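Local structure of beta-glucuronidase (Dictyoglomus thermophilum, 6XXW) at residues V201-V212 against M278-R286; L252-L260 against L351-V359. The protein probably hydrolyses beta-D-glucuronides, releasing glucuronic acid, as a member of glycoside hydrolase family 2. All blocks are in the same frame, centred on the assembly; numbering follows the deposited sequence.

Interaction 1 (V201-V212 against M278-R286); sequences VITELSNNSALV and MDIGIRTVR. With TRS (2-amino-2-hydroxymethyl-propane-1,3-diol), chain H.
Ile282 is the central bump, its branches fitting a shallow trough in residues 201-212. CG2 lies close against the methyl of Ala210 (CB to Ile282 CG2 3.5 Å), while Val212 CG2 meets Ile282 CG1 at about a right angle and Leu205 flanks Ile282 CG2 with its CD2. The single methyl of Ala210 leaves space for the Ile282 branch. Further along, Ile280 makes the second bump: CG1 sits between the backbone N and the carbonyl carbon (chi1 60°), which lifts CD1 to meet Val212 CG1 tip to tip at 3.8 Å and to cross Val201 CG1. At the other end Leu205 leans obliquely over the methyl of Thr284.

The backbones come closest at Thr203 and Ile282 (CA to CA 5.6 Å) and are wider apart at Val201 and Ile280; a Tris molecule, probably from the crystallisation liquor, lies between Val201, Thr203 and Gly281. Thr203 OG1 gives a hydrogen bond to TRS O3 (2.8 Å), which passes one on to Gly281 O, while TRS O1 binds Val201 O at 2.6 Å and Gly281 N donates to TRS O2. Arg283 lays one guanidinium face over TRS C3, though its NE is bonded to Pro406 O of the barrel. Arg283 N also makes a weak bond to Thr203 OG1 (3.3 Å), and a water donates to both Thr203 O and Arg283 O. The hairpin, closed by the type II' turn Ser206-Ser209, packs on Ile280 and on the connection Gly281-Thr284, as in the immunoglobulin-like beta-sandwich of family 2 glycoside hydrolases.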
loop_
_atom_site.group_PDB
_atom_site.type_symbol
_atom_site.label_atom_id
_atom_site.label_comp_id
_atom_site.label_asym_id
_atom_site.label_seq_id
_atom_site.Cartn_x
_atom_site.Cartn_y
_atom_site.Cartn_z
ATOM N N VAL A 201 36.655 20.076 27.599
ATOM C CA VAL A 201 37.761 19.371 26.975
ATOM C C VAL A 201 37.956 19.934 25.574
ATOM O O VAL A 201 36.982 20.149 24.844
ATOM C CB VAL A 201 37.497 17.852 26.941
ATOM C CG1 VAL A 201 38.416 17.176 25.972
ATOM C CG2 VAL A 201 37.701 17.274 28.334
ATOM N N ILE A 202 39.205 20.211 25.214
ATOM C CA ILE A 202 39.575 20.561 23.848
ATOM C C ILE A 202 40.742 19.672 23.446
ATOM O O ILE A 202 41.664 19.455 24.239
ATOM C CB ILE A 202 39.953 22.050 23.710
ATOM C CG1 ILE A 202 38.778 22.943 24.120
ATOM C CG2 ILE A 202 40.377 22.369 22.286
ATOM C CD1 ILE A 202 39.185 24.369 24.464
ATOM N N THR A 203 40.711 19.156 22.223
ATOM C CA THR A 203 41.782 18.298 21.735
ATOM C C THR A 203 42.559 18.995 20.622
ATOM O O THR A 203 41.978 19.673 19.769
ATOM C CB THR A 203 41.241 16.947 21.253
ATOM O OG1 THR A 203 40.391 17.134 20.119
ATOM C CG2 THR A 203 40.463 16.253 22.369
ATOM N N GLU A 204 43.882 18.850 20.670
ATOM C CA GLU A 204 44.799 19.422 19.697
ATOM C C GLU A 204 45.766 18.336 19.251
ATOM O O GLU A 204 46.009 17.363 19.969
ATOM C CB GLU A 204 45.597 20.606 20.275
ATOM C CG GLU A 204 44.760 21.789 20.740
ATOM C CD GLU A 204 45.600 22.869 21.419
ATOM O OE1 GLU A 204 45.012 23.802 22.007
ATOM O OE2 GLU A 204 46.848 22.785 21.367
ATOM N N LEU A 205 46.325 18.514 18.059
ATOM C CA LEU A 205 47.373 17.640 17.550
ATOM C C LEU A 205 48.698 18.381 17.644
ATOM O O LEU A 205 48.787 19.547 17.257
ATOM C CB LEU A 205 47.093 17.222 16.108
ATOM C CG LEU A 205 45.684 16.688 15.847
ATOM C CD1 LEU A 205 45.492 16.398 14.369
ATOM C CD2 LEU A 205 45.417 15.453 16.686
ATOM N N SER A 206 49.725 17.715 18.160
ATOM C CA SER A 206 51.003 18.377 18.402
ATOM C C SER A 206 52.120 17.380 18.132
ATOM O O SER A 206 52.285 16.414 18.885
ATOM C CB SER A 206 51.072 18.920 19.832
ATOM O OG SER A 206 52.304 19.586 20.088
ATOM N N ASN A 207 52.884 17.623 17.063
ATOM C CA ASN A 207 53.980 16.753 16.629
ATOM C C ASN A 207 53.384 15.379 16.353
ATOM O O ASN A 207 52.497 15.286 15.488
ATOM C CB ASN A 207 55.105 16.810 17.666
ATOM C CG ASN A 207 55.749 18.177 17.732
ATOM O OD1 ASN A 207 55.606 18.975 16.804
ATOM N ND2 ASN A 207 56.451 18.464 18.827
ATOM N N ASN A 208 53.806 14.318 17.038
ATOM C CA ASN A 208 53.219 12.996 16.881
ATOM C C ASN A 208 52.284 12.638 18.024
ATOM O O ASN A 208 51.928 11.466 18.178
ATOM C CB ASN A 208 54.317 11.939 16.769
ATOM C CG ASN A 208 54.888 11.847 15.377
ATOM O OD1 ASN A 208 54.268 12.287 14.408
ATOM N ND2 ASN A 208 56.079 11.272 15.266
ATOM N N SER A 209 51.887 13.615 18.827
ATOM C CA SER A 209 51.043 13.406 19.991
ATOM C C SER A 209 49.723 14.130 19.803
ATOM O O SER A 209 49.557 14.966 18.913
ATOM C CB SER A 209 51.722 13.918 21.269
ATOM O OG SER A 209 52.899 13.198 21.554
ATOM N N ALA A 210 48.779 13.800 20.663
ATOM C CA ALA A 210 47.583 14.600 20.830
ATOM C C ALA A 210 47.554 15.136 22.253
ATOM O O ALA A 210 48.074 14.505 23.183
ATOM C CB ALA A 210 46.316 13.789 20.533
ATOM N N LEU A 211 46.968 16.316 22.413
ATOM C CA LEU A 211 46.767 16.917 23.721
ATOM C C LEU A 211 45.281 16.999 24.006
ATOM O O LEU A 211 44.492 17.375 23.134
ATOM C CB LEU A 211 47.385 18.309 23.799
ATOM C CG LEU A 211 48.787 18.371 23.212
ATOM C CD1 LEU A 211 49.031 19.770 22.698
ATOM C CD2 LEU A 211 49.790 17.976 24.281
ATOM N N VAL A 212 44.905 16.621 25.212
ATOM C CA VAL A 212 43.555 16.807 25.703
ATOM C C VAL A 212 43.660 17.854 26.795
ATOM O O VAL A 212 44.173 17.569 27.884
ATOM C CB VAL A 212 42.950 15.496 26.223
ATOM C CG1 VAL A 212 41.595 15.754 26.835
ATOM C CG2 VAL A 212 42.847 14.469 25.095
ATOM N N MET A 278 33.716 10.201 31.267
ATOM C CA MET A 278 33.090 10.386 29.967
ATOM C C MET A 278 34.013 9.896 28.861
ATOM O O MET A 278 35.224 10.131 28.900
ATOM C CB MET A 278 32.719 11.854 29.730
ATOM C CG MET A 278 31.982 12.083 28.426
ATOM S SD MET A 278 31.654 13.844 28.173
ATOM C CE MET A 278 30.936 13.790 26.524
ATOM N N ASP A 279 33.438 9.205 27.880
ATOM C CA ASP A 279 34.182 8.878 26.673
ATOM C C ASP A 279 34.332 10.125 25.813
ATOM O O ASP A 279 33.346 10.812 25.521
ATOM C CB ASP A 279 33.466 7.792 25.870
ATOM C CG ASP A 279 33.610 6.401 26.479
ATOM O OD1 ASP A 279 34.554 6.152 27.267
ATOM O OD2 ASP A 279 32.767 5.547 26.144
ATOM N N ILE A 280 35.558 10.404 25.372
ATOM C CA ILE A 280 35.828 11.548 24.513
ATOM C C ILE A 280 36.564 11.045 23.280
ATOM O O ILE A 280 37.104 9.942 23.263
ATOM C CB ILE A 280 36.657 12.644 25.219
ATOM C CG1 ILE A 280 38.010 12.078 25.665
ATOM C CG2 ILE A 280 35.889 13.244 26.403
ATOM C CD1 ILE A 280 38.958 13.141 26.164
ATOM N N GLY A 281 36.590 11.874 22.252
ATOM C CA GLY A 281 37.298 11.547 21.024
ATOM C C GLY A 281 38.275 12.646 20.664
ATOM O O GLY A 281 38.003 13.829 20.875
ATOM N N ILE A 282 39.420 12.245 20.132
ATOM C CA ILE A 282 40.479 13.174 19.759
ATOM C C ILE A 282 40.338 13.473 18.268
ATOM O O ILE A 282 40.618 12.617 17.422
ATOM C CB ILE A 282 41.868 12.604 20.089
ATOM C CG1 ILE A 282 42.049 12.455 21.604
ATOM C CG2 ILE A 282 42.963 13.491 19.500
ATOM C CD1 ILE A 282 43.295 11.649 21.987
ATOM N N ARG A 283 39.899 14.689 17.936
ATOM C CA ARG A 283 39.817 15.105 16.542
ATOM C C ARG A 283 39.827 16.626 16.460
ATOM O O ARG A 283 39.432 17.318 17.402
ATOM C CB ARG A 283 38.562 14.555 15.853
ATOM C CG ARG A 283 37.408 15.562 15.729
ATOM C CD ARG A 283 36.565 15.499 16.970
ATOM N NE ARG A 283 35.408 16.404 16.972
ATOM C CZ ARG A 283 35.454 17.696 17.293
ATOM N NH1 ARG A 283 36.613 18.275 17.597
ATOM N NH2 ARG A 283 34.334 18.410 17.322
ATOM N N THR A 284 40.255 17.136 15.306
ATOM C CA THR A 284 40.186 18.560 15.013
ATOM C C THR A 284 39.231 18.798 13.856
ATOM O O THR A 284 39.048 17.932 12.991
ATOM C CB THR A 284 41.556 19.149 14.652
ATOM O OG1 THR A 284 42.055 18.497 13.477
ATOM C CG2 THR A 284 42.540 18.959 15.802
ATOM N N VAL A 285 38.638 19.985 13.835
ATOM C CA VAL A 285 37.780 20.400 12.732
ATOM C C VAL A 285 38.142 21.830 12.348
ATOM O O VAL A 285 38.340 22.689 13.216
ATOM C CB VAL A 285 36.283 20.247 13.088
ATOM C CG1 VAL A 285 35.940 21.003 14.354
ATOM C CG2 VAL A 285 35.412 20.728 11.935
ATOM N N ARG A 286 38.232 22.080 11.045
ATOM C CA ARG A 286 38.717 23.357 10.537
ATOM C C ARG A 286 38.221 23.547 9.108
ATOM O O ARG A 286 38.241 22.604 8.313
ATOM C CB ARG A 286 40.250 23.376 10.586
ATOM C CG ARG A 286 40.895 24.681 10.258
ATOM C CD ARG A 286 42.345 24.648 10.692
ATOM N NE ARG A 286 43.181 23.849 9.801
ATOM C CZ ARG A 286 43.644 24.282 8.632
ATOM N NH1 ARG A 286 43.341 25.503 8.206
ATOM N NH2 ARG A 286 44.415 23.500 7.892
HETATM C C TRS H . 36.175 16.868 22.046
HETATM C C1 TRS H . 35.105 17.842 22.501
HETATM C C2 TRS H . 35.586 15.498 21.797
HETATM C C3 TRS H . 36.784 17.385 20.766
HETATM N N TRS H . 37.193 16.688 23.079
HETATM O O1 TRS H . 35.670 19.098 22.814
HETATM O O2 TRS H . 35.659 14.720 22.957
HETATM O O3 TRS H . 37.714 16.440 20.312
HETATM O O HOH W 1 39.752 19.833 18.463
#

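Interaction 2 (L252-L260 against L351-V359); sequences LWEPGNPYL and LADQYGIAV
The indole of Trp253 meets residues 351-359 largely through its rim: the carbonyl oxygens of Asp353, Ala352 and Ile357 all lie at its edge, near the ring plane. Gly356 CA comes in at a slant, 3.6 Å from Trp253 CZ2. With CG anti to the backbone N (chi1 -175°), the ring is carried across to the last turn of helix 346-355, where NE1 donates to Asp353 O at 2.9 Å. The bond is nearly straight (173°), lies in the ring plane and falls on a carbonyl lone pair. It supplies a donor where the helix stops, since Ile357 N, which would serve this carbonyl if the helix continued, turns back to Ala352 O. A phenylalanine in place of Trp253 would probably leave the Asp353 carbonyl without this donor and open a gap beside Gly356.

Glycine suits position 356 on two counts: phi is positive, and a CB would collide with Pro258 CB, which stands 3.4 Å from Gly356 N. The proline, centre of an inverse gamma turn, packs its CG on Gln354 O at 3.4 Å, while a water donates to that oxygen and to Pro258 O. Pro255 offers a CA-H to Gly356 O (3.2 Å) and its CG to Ala358 CB. Leu260 CD1 crosses the amide end of Gln354 and also lies against Asp353 O. The Asp353 carboxylate is hydrogen-bonded to His405 and Ser407, and it is the backbone carbonyl that serves this contact. At the helix end Asp353 O, Gln354 O and Gly356 O thus receive an indole N-H, a water and a CA-H respectively, so these polar atoms are met while Pro258 and Leu260 pack beside them.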
loop_
_atom_site.group_PDB
_atom_site.type_symbol
_atom_site.label_atom_id
_atom_site.label_comp_id
_atom_site.label_asym_id
_atom_site.label_seq_id
_atom_site.Cartn_x
_atom_site.Cartn_y
_atom_site.Cartn_z
ATOM N N LEU A 252 42.949 8.703 16.491
ATOM C CA LEU A 252 42.021 9.810 16.311
ATOM C C LEU A 252 40.602 9.317 16.037
ATOM O O LEU A 252 40.387 8.278 15.405
ATOM C CB LEU A 252 42.475 10.707 15.156
ATOM C CG LEU A 252 43.913 11.216 15.215
ATOM C CD1 LEU A 252 44.170 12.218 14.094
ATOM C CD2 LEU A 252 44.193 11.831 16.589
ATOM N N TRP A 253 39.635 10.090 16.521
ATOM C CA TRP A 253 38.232 9.863 16.214
ATOM C C TRP A 253 37.904 10.462 14.849
ATOM O O TRP A 253 38.281 11.599 14.554
ATOM C CB TRP A 253 37.360 10.494 17.304
ATOM C CG TRP A 253 35.892 10.229 17.172
ATOM C CD1 TRP A 253 35.160 9.291 17.860
ATOM C CD2 TRP A 253 34.961 10.925 16.326
ATOM N NE1 TRP A 253 33.835 9.354 17.478
ATOM C CE2 TRP A 253 33.688 10.343 16.537
ATOM C CE3 TRP A 253 35.081 11.970 15.393
ATOM C CZ2 TRP A 253 32.542 10.781 15.860
ATOM C CZ3 TRP A 253 33.944 12.399 14.718
ATOM C CH2 TRP A 253 32.693 11.804 14.952
ATOM N N GLU A 254 37.199 9.702 14.018
ATOM C CA GLU A 254 36.674 10.241 12.770
ATOM C C GLU A 254 35.628 9.270 12.239
ATOM O O GLU A 254 35.557 8.125 12.698
ATOM C CB GLU A 254 37.790 10.476 11.734
ATOM C CG GLU A 254 38.687 9.283 11.394
ATOM C CD GLU A 254 39.860 9.682 10.475
ATOM O OE1 GLU A 254 40.516 10.719 10.739
ATOM O OE2 GLU A 254 40.117 8.967 9.482
ATOM N N PRO A 255 34.772 9.712 11.323
ATOM C CA PRO A 255 33.889 8.760 10.640
ATOM C C PRO A 255 34.711 7.661 9.995
ATOM O O PRO A 255 35.709 7.925 9.312
ATOM C CB PRO A 255 33.176 9.624 9.601
ATOM C CG PRO A 255 33.179 10.978 10.193
ATOM C CD PRO A 255 34.478 11.104 10.949
ATOM N N GLY A 256 34.296 6.415 10.230
ATOM C CA GLY A 256 35.034 5.253 9.786
ATOM C C GLY A 256 36.077 4.754 10.763
ATOM O O GLY A 256 36.639 3.670 10.548
ATOM N N ASN A 257 36.363 5.512 11.820
ATOM C CA ASN A 257 37.267 5.078 12.873
ATOM C C ASN A 257 36.909 5.791 14.174
ATOM O O ASN A 257 37.626 6.714 14.580
ATOM C CB ASN A 257 38.721 5.354 12.483
ATOM C CG ASN A 257 39.706 4.789 13.497
ATOM O OD1 ASN A 257 39.969 3.582 13.523
ATOM N ND2 ASN A 257 40.242 5.659 14.353
ATOM N N PRO A 258 35.809 5.399 14.854
ATOM C CA PRO A 258 35.310 6.131 16.038
ATOM C C PRO A 258 36.022 5.770 17.339
ATOM O O PRO A 258 35.417 5.287 18.295
ATOM C CB PRO A 258 33.835 5.713 16.073
ATOM C CG PRO A 258 33.843 4.314 15.525
ATOM C CD PRO A 258 34.855 4.364 14.403
ATOM N N TYR A 259 37.314 6.041 17.413
ATOM C CA TYR A 259 38.051 5.669 18.613
ATOM C C TYR A 259 37.735 6.631 19.758
ATOM O O TYR A 259 37.829 7.853 19.598
ATOM C CB TYR A 259 39.549 5.641 18.333
ATOM C CG TYR A 259 40.311 4.900 19.413
ATOM C CD1 TYR A 259 40.675 5.535 20.596
ATOM C CD2 TYR A 259 40.643 3.565 19.257
ATOM C CE1 TYR A 259 41.360 4.867 21.583
ATOM C CE2 TYR A 259 41.325 2.888 20.239
ATOM C CZ TYR A 259 41.682 3.538 21.397
ATOM O OH TYR A 259 42.359 2.857 22.373
ATOM N N LEU A 260 37.355 6.076 20.916
ATOM C CA LEU A 260 37.051 6.866 22.106
ATOM C C LEU A 260 38.001 6.514 23.249
ATOM O O LEU A 260 38.246 5.338 23.520
ATOM C CB LEU A 260 35.599 6.648 22.555
ATOM C CG LEU A 260 34.518 7.138 21.581
ATOM C CD1 LEU A 260 33.131 6.656 22.009
ATOM C CD2 LEU A 260 34.549 8.673 21.450
ATOM N N LEU A 351 25.624 8.105 21.092
ATOM C CA LEU A 351 25.646 7.078 20.058
ATOM C C LEU A 351 26.430 7.540 18.834
ATOM O O LEU A 351 27.203 6.764 18.260
ATOM C CB LEU A 351 24.217 6.686 19.676
ATOM C CG LEU A 351 23.424 5.911 20.735
ATOM C CD1 LEU A 351 21.974 5.697 20.270
ATOM C CD2 LEU A 351 24.119 4.580 20.990
ATOM N N ALA A 352 26.256 8.799 18.414
ATOM C CA ALA A 352 27.040 9.266 17.276
ATOM C C ALA A 352 28.534 9.204 17.588
ATOM O O ALA A 352 29.342 8.869 16.706
ATOM C CB ALA A 352 26.608 10.669 16.870
ATOM N N ASP A 353 28.911 9.475 18.850
ATOM C CA ASP A 353 30.299 9.302 19.289
ATOM C C ASP A 353 30.760 7.855 19.108
ATOM O O ASP A 353 31.880 7.599 18.646
ATOM C CB ASP A 353 30.470 9.695 20.770
ATOM C CG ASP A 353 30.171 11.181 21.073
ATOM O OD1 ASP A 353 30.133 12.052 20.154
ATOM O OD2 ASP A 353 29.994 11.479 22.289
ATOM N N GLN A 354 29.920 6.895 19.512
ATOM C CA GLN A 354 30.280 5.476 19.426
ATOM C C GLN A 354 30.359 4.991 17.985
ATOM O O GLN A 354 31.223 4.172 17.643
ATOM C CB GLN A 354 29.268 4.633 20.200
ATOM C CG GLN A 354 29.268 4.907 21.709
ATOM C CD GLN A 354 30.413 4.221 22.399
ATOM O OE1 GLN A 354 30.877 3.172 21.941
ATOM N NE2 GLN A 354 30.889 4.805 23.508
ATOM N N TYR A 355 29.443 5.450 17.137
ATOM C CA TYR A 355 29.357 4.949 15.774
ATOM C C TYR A 355 30.252 5.710 14.800
ATOM O O TYR A 355 30.471 5.232 13.686
ATOM C CB TYR A 355 27.904 5.028 15.285
ATOM C CG TYR A 355 27.026 3.847 15.659
ATOM C CD1 TYR A 355 26.842 2.790 14.769
ATOM C CD2 TYR A 355 26.365 3.799 16.885
ATOM C CE1 TYR A 355 26.037 1.706 15.094
ATOM C CE2 TYR A 355 25.546 2.721 17.222
ATOM C CZ TYR A 355 25.395 1.672 16.320
ATOM O OH TYR A 355 24.593 0.589 16.627
ATOM N N GLY A 356 30.753 6.881 15.172
ATOM C CA GLY A 356 31.564 7.671 14.258
ATOM C C GLY A 356 30.739 8.328 13.173
ATOM O O GLY A 356 31.013 8.175 11.978
ATOM N N ILE A 357 29.710 9.059 13.585
ATOM C CA ILE A 357 28.849 9.811 12.687
ATOM C C ILE A 357 29.025 11.286 13.017
ATOM O O ILE A 357 28.893 11.685 14.176
ATOM C CB ILE A 357 27.373 9.389 12.827
ATOM C CG1 ILE A 357 27.198 7.897 12.492
ATOM C CG2 ILE A 357 26.464 10.314 11.981
ATOM C CD1 ILE A 357 27.367 7.548 11.006
ATOM N N ALA A 358 29.351 12.086 12.007
ATOM C CA ALA A 358 29.556 13.510 12.210
ATOM C C ALA A 358 28.204 14.203 12.265
ATOM O O ALA A 358 27.333 13.944 11.432
ATOM C CB ALA A 358 30.417 14.092 11.087
ATOM N N VAL A 359 28.025 15.086 13.241
ATOM C CA VAL A 359 26.737 15.710 13.502
ATOM C C VAL A 359 26.860 17.223 13.326
ATOM O O VAL A 359 27.745 17.855 13.914
ATOM C CB VAL A 359 26.233 15.364 14.915
ATOM C CG1 VAL A 359 24.964 16.119 15.220
ATOM C CG2 VAL A 359 26.005 13.856 15.034
HETATM O O HOH W 2 33.371 3.513 19.099
#

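Overall arrangement
Interactions 1 and 2 have centres about 13 Å apart and meet where the sandwich domain joins the TIM barrel. Strands 257-268 and 273-280 are neighbours in one sheet, so Leu260 CD2 of interaction 2 packs on Ile280 O at 3.4 Å. A probable hydrogen bond from Trp253 N to Ile282 O (2.9 Å) ties the segments more firmly, and Gln354 NE2 reaches Asp279 OD2 weakly. Both contacts also lean on barrel residues 403-408: Lys403 and Asn404 complete the Tris site, while His405 and Ser407 hold Asp353. Interaction 2 lies at the start of barrel strand 358-362, whereas TIM-barrel active sites lie at the strands' C-terminal ends; the catalytic pocket is therefore probably remote.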